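Local coordinates for spore germination protein B3 (Bacillus subtilis subsp. subtilis, PDB 3N54), which takes part in the spore's response to a germinant mixture of L-asparagine, glucose, fructose and potassium ions, as a lipoprotein of the GerABKC family, at residues 161-166 / 303-308. Residues are numbered along the deposited sequence; the frame is centred on the assembly and turned at random.
Sequences NGYSYL and PVFLSD
Tyr165 and Pro303 bring the two backbones closest, their CA atoms 3.9 Å apart, and two CA-H...O contacts join the segments: Pro303 CA to Ser164 O at 3.6 Å and Tyr165 CA to Pro303 O at 3.5 Å. Two waters bridge the backbones, one linking Ser164 O to Phe305 N, the other Pro303 O to Leu166 N. Beyond them the Phe305 side chain crosses that of Tyr163 at about a right angle; the rings meet obliquely, planes at 43°, with Tyr163 CD1 3.5 Å from Phe305 CD2. Tyr163 CG lies anti to the carbonyl carbon (chi1 -76°), and at the ring's far end OH donates to the syn lone pair of Asp308 OD1 at 3.1 Å. An alanine in place of Tyr163 would probably leave Asp308 OD1 without this donor and cost Phe305 the packing of the tyrosine ring against CD2 and CE2. At the other end, Leu166 CD2 rests on Pro303 CB and CG. Ser164 OG turns instead to Thr301 and Arg187 N. The contact joins the N-terminal family region, at the start of strand 165-172 after Schellman-capped helix 152-160, to the C-terminal one, at the lead-in of helix 306-313, with strand 177-186 flanking Pro303 and helix 198-208 packing on Val304.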
loop_
_atom_site.group_PDB
_atom_site.type_symbol
_atom_site.label_atom_id
_atom_site.label_comp_id
_atom_site.label_asym_id
_atom_site.label_seq_id
_atom_site.Cartn_x
_atom_site.Cartn_y
_atom_site.Cartn_z
ATOM N N ASN A 161 15.292 1.574 -4.001
ATOM C CA ASN A 161 15.704 2.864 -4.537
ATOM C C ASN A 161 15.351 4.051 -3.642
ATOM O O ASN A 161 15.530 5.202 -4.038
ATOM C CB ASN A 161 15.146 3.046 -5.954
ATOM C CG ASN A 161 15.786 2.090 -6.963
ATOM O OD1 ASN A 161 16.166 2.496 -8.057
ATOM N ND2 ASN A 161 15.919 0.825 -6.590
ATOM N N GLY A 162 14.878 3.773 -2.431
ATOM C CA GLY A 162 14.613 4.825 -1.452
ATOM C C GLY A 162 13.344 5.635 -1.659
ATOM O O GLY A 162 13.309 6.822 -1.342
ATOM N N TYR A 163 12.299 5.002 -2.181
ATOM C CA TYR A 163 11.020 5.679 -2.387
ATOM C C TYR A 163 10.018 5.321 -1.317
ATOM O O TYR A 163 9.966 4.177 -0.872
ATOM C CB TYR A 163 10.413 5.313 -3.738
ATOM C CG TYR A 163 11.065 6.001 -4.901
ATOM C CD1 TYR A 163 10.653 7.269 -5.306
ATOM C CD2 TYR A 163 12.097 5.395 -5.593
ATOM C CE1 TYR A 163 11.257 7.907 -6.375
ATOM C CE2 TYR A 163 12.699 6.020 -6.656
ATOM C CZ TYR A 163 12.277 7.276 -7.047
ATOM O OH TYR A 163 12.881 7.892 -8.111
ATOM N N SER A 164 9.251 6.323 -0.891
ATOM C CA SER A 164 8.058 6.094 -0.099
ATOM C C SER A 164 6.965 5.778 -1.110
ATOM O O SER A 164 7.015 6.238 -2.250
ATOM C CB SER A 164 7.683 7.316 0.734
ATOM O OG SER A 164 8.610 7.541 1.782
ATOM N N TYR A 165 5.979 4.989 -0.707
ATOM C CA TYR A 165 4.912 4.595 -1.626
ATOM C C TYR A 165 3.673 4.110 -0.891
ATOM O O TYR A 165 3.695 3.892 0.324
ATOM C CB TYR A 165 5.408 3.500 -2.583
ATOM C CG TYR A 165 5.915 2.259 -1.893
ATOM C CD1 TYR A 165 7.227 2.183 -1.443
ATOM C CD2 TYR A 165 5.086 1.160 -1.690
ATOM C CE1 TYR A 165 7.701 1.044 -0.807
ATOM C CE2 TYR A 165 5.549 0.018 -1.050
ATOM C CZ TYR A 165 6.857 -0.035 -0.614
ATOM O OH TYR A 165 7.328 -1.164 0.019
ATOM N N LEU A 166 2.593 3.952 -1.649
ATOM C CA LEU A 166 1.342 3.476 -1.104
ATOM C C LEU A 166 1.123 2.011 -1.474
ATOM O O LEU A 166 1.594 1.535 -2.499
ATOM C CB LEU A 166 0.178 4.326 -1.613
ATOM C CG LEU A 166 0.181 5.822 -1.275
ATOM C CD1 LEU A 166 -0.998 6.529 -1.948
ATOM C CD2 LEU A 166 0.165 6.066 0.234
ATOM N N PRO A 303 4.605 9.828 -0.689
ATOM C CA PRO A 303 4.446 8.472 -1.194
ATOM C C PRO A 303 3.819 8.417 -2.588
ATOM O O PRO A 303 3.325 7.364 -2.995
ATOM C CB PRO A 303 3.485 7.857 -0.176
ATOM C CG PRO A 303 2.587 9.019 0.223
ATOM C CD PRO A 303 3.359 10.295 -0.049
ATOM N N VAL A 304 3.838 9.532 -3.312
ATOM C CA VAL A 304 3.192 9.600 -4.624
ATOM C C VAL A 304 4.129 10.117 -5.718
ATOM O O VAL A 304 3.683 10.609 -6.756
ATOM C CB VAL A 304 1.901 10.454 -4.560
ATOM C CG1 VAL A 304 0.832 9.705 -3.783
ATOM C CG2 VAL A 304 2.181 11.809 -3.940
ATOM N N PHE A 305 5.431 9.982 -5.476
ATOM C CA PHE A 305 6.463 10.278 -6.467
ATOM C C PHE A 305 6.444 11.722 -6.998
ATOM O O PHE A 305 6.796 11.964 -8.158
ATOM C CB PHE A 305 6.362 9.253 -7.606
ATOM C CG PHE A 305 6.346 7.826 -7.120
ATOM C CD1 PHE A 305 5.148 7.177 -6.858
ATOM C CD2 PHE A 305 7.532 7.149 -6.882
ATOM C CE1 PHE A 305 5.133 5.878 -6.384
ATOM C CE2 PHE A 305 7.525 5.850 -6.412
ATOM C CZ PHE A 305 6.325 5.214 -6.162
ATOM N N LEU A 306 6.048 12.676 -6.155
ATOM C CA LEU A 306 6.124 14.096 -6.528
ATOM C C LEU A 306 7.576 14.465 -6.820
ATOM O O LEU A 306 7.847 15.305 -7.674
ATOM C CB LEU A 306 5.566 15.028 -5.440
ATOM C CG LEU A 306 4.073 15.382 -5.386
ATOM C CD1 LEU A 306 3.550 15.868 -6.739
ATOM C CD2 LEU A 306 3.259 14.220 -4.912
ATOM N N SER A 307 8.497 13.836 -6.092
ATOM C CA SER A 307 9.935 14.011 -6.302
ATOM C C SER A 307 10.350 13.876 -7.766
ATOM O O SER A 307 11.208 14.614 -8.245
ATOM C CB SER A 307 10.707 12.979 -5.483
ATOM O OG SER A 307 10.253 11.671 -5.776
ATOM N N ASP A 308 9.745 12.925 -8.471
ATOM C CA ASP A 308 10.096 12.669 -9.869
ATOM C C ASP A 308 9.840 13.863 -10.787
ATOM O O ASP A 308 10.555 14.051 -11.769
ATOM C CB ASP A 308 9.350 11.437 -10.396
ATOM C CG ASP A 308 9.877 10.140 -9.807
ATOM O OD1 ASP A 308 11.031 10.121 -9.321
ATOM O OD2 ASP A 308 9.140 9.131 -9.844
HETATM O O HOH W 1 7.079 8.672 -3.606
HETATM O O HOH W 2 2.276 5.340 -4.455
#